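Local coordinates for phosphoribosyl-aminoimidazole carboxylase (PDB 3K5I), which probably carboxylates 5-aminoimidazole ribonucleotide to its N5-carboxyamino form with ATP and bicarbonate in de novo purine biosynthesis, as an enzyme of the ATP-grasp family, at residues A[351-363]-A[372-384]. Residues are numbered along the deposited sequence; the frame is centred on the assembly and turned at random. Where two conformers were deposited one is given.
With AIR (5-aminoimidazole ribonucleotide), chain I.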
loop_
_atom_site.group_PDB
_atom_site.type_symbol
_atom_site.label_atom_id
_atom_site.label_comp_id
_atom_site.label_asym_id
_atom_site.label_seq_id
_atom_site.Cartn_x
_atom_site.Cartn_y
_atom_site.Cartn_z
ATOM N N CYS A 351 14.898 0.826 13.033
ATOM C CA CYS A 351 15.532 -0.462 12.978
ATOM C C CYS A 351 14.878 -1.299 11.870
ATOM O O CYS A 351 15.573 -2.037 11.123
ATOM C CB CYS A 351 15.234 -1.122 14.309
ATOM S SG CYS A 351 15.795 -2.858 14.218
ATOM N N ALA A 352 13.547 -1.141 11.752
ATOM C CA ALA A 352 12.785 -1.889 10.740
ATOM C C ALA A 352 13.285 -1.560 9.331
ATOM O O ALA A 352 13.164 -2.388 8.418
ATOM C CB ALA A 352 11.278 -1.565 10.865
ATOM N N LEU A 353 13.824 -0.346 9.146
ATOM C CA LEU A 353 14.298 0.026 7.815
ATOM C C LEU A 353 15.328 -0.990 7.368
ATOM O O LEU A 353 15.570 -1.197 6.170
ATOM C CB LEU A 353 14.972 1.389 7.846
ATOM C CG LEU A 353 14.061 2.597 7.881
ATOM C CD1 LEU A 353 15.013 3.792 8.117
ATOM C CD2 LEU A 353 13.236 2.763 6.615
ATOM N N SER A 354 15.969 -1.644 8.335
ATOM C CA SER A 354 16.986 -2.614 7.922
ATOM C C SER A 354 16.600 -4.067 7.989
ATOM O O SER A 354 17.480 -4.895 7.824
ATOM C CB SER A 354 18.157 -2.580 8.908
ATOM O OG SER A 354 19.033 -1.523 8.619
ATOM N N ILE A 355 15.368 -4.415 8.325
ATOM C CA ILE A 355 15.027 -5.842 8.382
ATOM C C ILE A 355 14.723 -6.270 6.945
ATOM O O ILE A 355 14.092 -5.514 6.197
ATOM C CB ILE A 355 13.890 -6.043 9.336
ATOM C CG1 ILE A 355 14.296 -5.420 10.674
ATOM C CG2 ILE A 355 13.502 -7.489 9.335
ATOM C CD1 ILE A 355 15.335 -6.205 11.560
ATOM N N PRO A 356 15.211 -7.430 6.492
ATOM C CA PRO A 356 14.901 -7.699 5.077
ATOM C C PRO A 356 13.384 -7.943 5.042
ATOM O O PRO A 356 12.855 -8.478 6.009
ATOM C CB PRO A 356 15.705 -8.982 4.722
ATOM C CG PRO A 356 16.621 -9.236 5.906
ATOM C CD PRO A 356 16.212 -8.359 7.080
ATOM N N ASN A 357 12.699 -7.619 3.942
ATOM C CA ASN A 357 11.248 -7.899 3.797
ATOM C C ASN A 357 10.259 -7.291 4.743
ATOM O O ASN A 357 9.127 -7.742 4.854
ATOM C CB ASN A 357 11.012 -9.413 3.865
ATOM C CG ASN A 357 11.759 -10.115 2.759
ATOM O OD1 ASN A 357 12.348 -9.415 1.907
ATOM N ND2 ASN A 357 11.728 -11.452 2.729
ATOM N N ALA A 358 10.693 -6.236 5.411
ATOM C CA ALA A 358 9.846 -5.647 6.397
ATOM C C ALA A 358 9.083 -4.457 5.860
ATOM O O ALA A 358 9.676 -3.499 5.358
ATOM C CB ALA A 358 10.752 -5.272 7.565
ATOM N N SER A 359 7.755 -4.514 5.964
ATOM C CA SER A 359 6.979 -3.404 5.452
ATOM C C SER A 359 6.631 -2.561 6.658
ATOM O O SER A 359 6.049 -3.072 7.608
ATOM C CB SER A 359 5.736 -3.954 4.737
ATOM O OG SER A 359 4.683 -3.023 4.595
ATOM N N ILE A 360 7.009 -1.285 6.589
ATOM C CA ILE A 360 6.752 -0.381 7.699
ATOM C C ILE A 360 5.496 0.470 7.566
ATOM O O ILE A 360 5.305 1.063 6.540
ATOM C CB ILE A 360 7.943 0.578 7.897
ATOM C CG1 ILE A 360 9.263 -0.215 8.130
ATOM C CG2 ILE A 360 7.563 1.626 8.929
ATOM C CD1 ILE A 360 10.651 0.257 7.674
ATOM N N HIS A 361 4.670 0.536 8.611
ATOM C CA HIS A 361 3.466 1.323 8.593
ATOM C C HIS A 361 3.449 2.126 9.846
ATOM O O HIS A 361 3.193 1.548 10.914
ATOM C CB HIS A 361 2.237 0.384 8.694
ATOM C CG HIS A 361 2.085 -0.529 7.518
ATOM N ND1 HIS A 361 1.062 -0.377 6.607
ATOM C CD2 HIS A 361 2.821 -1.596 7.105
ATOM C CE1 HIS A 361 1.193 -1.298 5.664
ATOM N NE2 HIS A 361 2.252 -2.042 5.938
ATOM N N LEU A 362 3.626 3.433 9.713
ATOM C CA LEU A 362 3.529 4.337 10.871
ATOM C C LEU A 362 2.143 4.968 10.678
ATOM O O LEU A 362 1.728 5.325 9.564
ATOM C CB LEU A 362 4.556 5.485 10.786
ATOM C CG LEU A 362 5.955 4.902 10.981
ATOM C CD1 LEU A 362 7.102 5.844 10.586
ATOM C CD2 LEU A 362 6.044 4.489 12.460
ATOM N N TYR A 363 1.452 5.136 11.804
ATOM C CA TYR A 363 0.112 5.707 11.883
ATOM C C TYR A 363 -0.103 7.232 11.835
ATOM O O TYR A 363 -1.276 7.639 11.750
ATOM C CB TYR A 363 -0.593 5.209 13.148
ATOM C CG TYR A 363 -0.724 3.677 13.075
ATOM C CD1 TYR A 363 -0.993 2.920 14.210
ATOM C CD2 TYR A 363 -0.557 2.986 11.867
ATOM C CE1 TYR A 363 -1.007 1.519 14.128
ATOM C CE2 TYR A 363 -0.613 1.553 11.780
ATOM C CZ TYR A 363 -0.855 0.828 12.918
ATOM O OH TYR A 363 -0.957 -0.582 12.915
ATOM N N ARG A 372 0.637 3.002 23.615
ATOM C CA ARG A 372 -0.119 3.457 22.443
ATOM C C ARG A 372 0.439 2.835 21.185
ATOM O O ARG A 372 1.657 2.857 20.912
ATOM C CB ARG A 372 -0.234 4.985 22.294
ATOM C CG ARG A 372 -1.508 5.595 21.736
ATOM C CD ARG A 372 -1.345 7.078 21.331
ATOM N NE ARG A 372 -2.453 7.520 20.472
ATOM C CZ ARG A 372 -2.584 8.653 19.790
ATOM N NH1 ARG A 372 -1.651 9.572 19.919
ATOM N NH2 ARG A 372 -3.653 8.861 19.012
ATOM N N LYS A 373 -0.531 2.297 20.442
ATOM C CA LYS A 373 -0.305 1.696 19.136
ATOM C C LYS A 373 -0.013 2.834 18.141
ATOM O O LYS A 373 -0.899 3.605 17.735
ATOM C CB LYS A 373 -1.480 0.840 18.599
ATOM C CG LYS A 373 -1.719 -0.463 19.352
ATOM C CD LYS A 373 -2.902 -1.234 18.792
ATOM C CE LYS A 373 -3.166 -2.473 19.673
ATOM N NZ LYS A 373 -4.420 -3.210 19.207
ATOM N N MET A 374 1.252 2.878 17.762
ATOM C CA MET A 374 1.775 3.881 16.885
ATOM C C MET A 374 2.124 3.527 15.458
ATOM O O MET A 374 2.397 4.419 14.629
ATOM C CB MET A 374 3.061 4.290 17.615
ATOM C CG MET A 374 2.799 4.871 19.040
ATOM S SD MET A 374 1.579 6.182 19.138
ATOM C CE MET A 374 2.174 7.743 18.190
ATOM N N GLY A 375 2.129 2.232 15.149
ATOM C CA GLY A 375 2.441 1.828 13.805
ATOM C C GLY A 375 2.637 0.279 13.918
ATOM O O GLY A 375 2.379 -0.282 14.968
ATOM N N HIS A 376 3.010 -0.411 12.844
ATOM C CA HIS A 376 3.256 -1.851 12.774
ATOM C C HIS A 376 4.220 -2.116 11.648
ATOM O O HIS A 376 4.357 -1.289 10.754
ATOM C CB HIS A 376 2.002 -2.718 12.651
ATOM C CG HIS A 376 1.383 -2.741 11.275
ATOM N ND1 HIS A 376 0.314 -1.931 10.950
ATOM C CD2 HIS A 376 1.612 -3.513 10.177
ATOM C CE1 HIS A 376 -0.088 -2.197 9.717
ATOM N NE2 HIS A 376 0.691 -3.149 9.215
ATOM N N ILE A 377 4.912 -3.252 11.754
ATOM C CA ILE A 377 5.888 -3.676 10.765
ATOM C C ILE A 377 5.405 -5.048 10.388
ATOM O O ILE A 377 5.018 -5.864 11.251
ATOM C CB ILE A 377 7.253 -4.055 11.321
ATOM C CG1 ILE A 377 7.748 -2.940 12.220
ATOM C CG2 ILE A 377 8.248 -4.317 10.138
ATOM C CD1 ILE A 377 7.620 -1.627 11.520
ATOM N N THR A 378 5.406 -5.287 9.086
ATOM C CA THR A 378 4.975 -6.625 8.699
ATOM C C THR A 378 6.129 -7.253 7.930
ATOM O O THR A 378 6.567 -6.687 6.931
ATOM C CB THR A 378 3.683 -6.657 7.793
ATOM O OG1 THR A 378 2.523 -6.350 8.542
ATOM C CG2 THR A 378 3.395 -8.080 7.320
ATOM N N VAL A 379 6.553 -8.433 8.359
ATOM C CA VAL A 379 7.636 -9.122 7.604
ATOM C C VAL A 379 7.180 -10.428 6.903
ATOM O O VAL A 379 6.550 -11.322 7.508
ATOM C CB VAL A 379 8.835 -9.385 8.540
ATOM C CG1 VAL A 379 9.946 -10.158 7.862
ATOM C CG2 VAL A 379 9.344 -8.076 9.028
ATOM N N THR A 380 7.464 -10.550 5.607
ATOM C CA THR A 380 7.031 -11.765 4.894
ATOM C C THR A 380 8.261 -12.662 4.600
ATOM O O THR A 380 9.409 -12.286 4.821
ATOM C CB THR A 380 6.485 -11.329 3.541
ATOM O OG1 THR A 380 7.481 -10.524 2.893
ATOM C CG2 THR A 380 5.321 -10.417 3.732
ATOM N N ALA A 381 8.025 -13.853 4.076
ATOM C CA ALA A 381 9.104 -14.748 3.710
ATOM C C ALA A 381 8.487 -16.021 3.168
ATOM O O ALA A 381 7.343 -16.362 3.505
ATOM C CB ALA A 381 10.122 -14.970 4.780
ATOM N N PRO A 382 9.217 -16.705 2.281
ATOM C CA PRO A 382 8.624 -17.906 1.689
ATOM C C PRO A 382 8.333 -18.929 2.774
ATOM O O PRO A 382 7.538 -19.793 2.521
ATOM C CB PRO A 382 9.658 -18.397 0.665
ATOM C CG PRO A 382 10.813 -17.339 0.663
ATOM C CD PRO A 382 10.326 -16.156 1.481
ATOM N N THR A 383 8.975 -18.825 3.950
ATOM C CA THR A 383 8.809 -19.739 5.087
ATOM C C THR A 383 8.723 -18.968 6.416
ATOM O O THR A 383 9.264 -17.861 6.568
ATOM C CB THR A 383 9.993 -20.754 5.257
ATOM O OG1 THR A 383 11.194 -19.994 5.411
ATOM C CG2 THR A 383 10.188 -21.673 4.011
ATOM N N MET A 384 8.079 -19.560 7.417
ATOM C CA MET A 384 7.937 -18.841 8.681
ATOM C C MET A 384 9.335 -18.741 9.263
ATOM O O MET A 384 9.809 -17.696 9.730
ATOM C CB MET A 384 7.068 -19.763 9.570
ATOM C CG MET A 384 6.336 -19.125 10.734
ATOM S SD MET A 384 5.738 -17.381 10.574
ATOM C CE MET A 384 3.924 -17.826 10.424
HETATM N N1 AIR I . -9.100 1.008 17.037
HETATM C C2 AIR I . -10.459 0.907 17.108
HETATM N N3 AIR I . -10.918 0.048 18.015
HETATM C C4 AIR I . -9.754 -0.481 18.541
HETATM C C5 AIR I . -8.624 0.097 17.966
HETATM N N6 AIR I . -7.289 -0.107 18.198
HETATM C "C1'" AIR I . -8.184 1.878 16.263
HETATM C "C2'" AIR I . -8.910 2.837 15.291
HETATM C "C3'" AIR I . -9.332 3.835 16.383
HETATM C "C4'" AIR I . -7.973 4.034 17.058
HETATM O "O4'" AIR I . -7.569 2.667 17.265
HETATM O "O2'" AIR I . -8.202 3.380 14.158
HETATM O "O3'" AIR I . -9.962 4.948 15.785
HETATM C "C5'" AIR I . -7.218 5.152 17.752
HETATM O "O5'" AIR I . -6.623 4.750 19.020
HETATM P P AIR I . -5.867 5.876 19.898
HETATM O O6 AIR I . -4.309 5.476 20.120
HETATM O O7 AIR I . -6.665 5.895 21.155
HETATM O O8 AIR I . -5.942 7.170 19.118
HETATM O O HOH W 1 6.677 -7.375 3.376
#
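Backbone pairs of S359 with T378 and of H361 with H376 hold strands 358-362 and 373-380 together as an antiparallel hairpin; S359 N reaches T378 O at 2.7 Å. Beyond them, Y363 N bonds to M374 O. At the other end N357 ND2 reaches T380 O at 3.2 Å, lying above the carbonyl plane, while a water donates to N357 O. R372, just before strand 373-380, sends NE and NH2 to O6 and O8 of the AIR phosphate. E301 binds both S359 OG and H361 NE2, and L362 O bonds to N47 of the second subunit. Y363 OH and H376 ND1 share a 2.7 Å hydrogen bond at the edge of the imidazole, near its plane, and this ring lies in an offset stack on H361, planes 12° apart. H376 takes up this place with CG between its backbone N and carbonyl carbon (chi1 77°). H361 CB also rests over the H376 ring, and H297 stacks on H376 as well. G375 CA makes a CH-pi contact over the centre of the Y363 ring, 3.4 Å from its centroid; M374 and G375 form a classic beta bulge against I336. On the opposite face, I377 CD1 meets A352 CB at 3.7 Å and I360 CG1, and A358 CB touches both I377 CG2 and V379 CG2, the latter a tight 3.5 Å away. The stack on H361 sets the tilt of the H376 imidazole and the bond to Y363 OH its rotation, and the hairpin links the subunit interface to the AIR pocket.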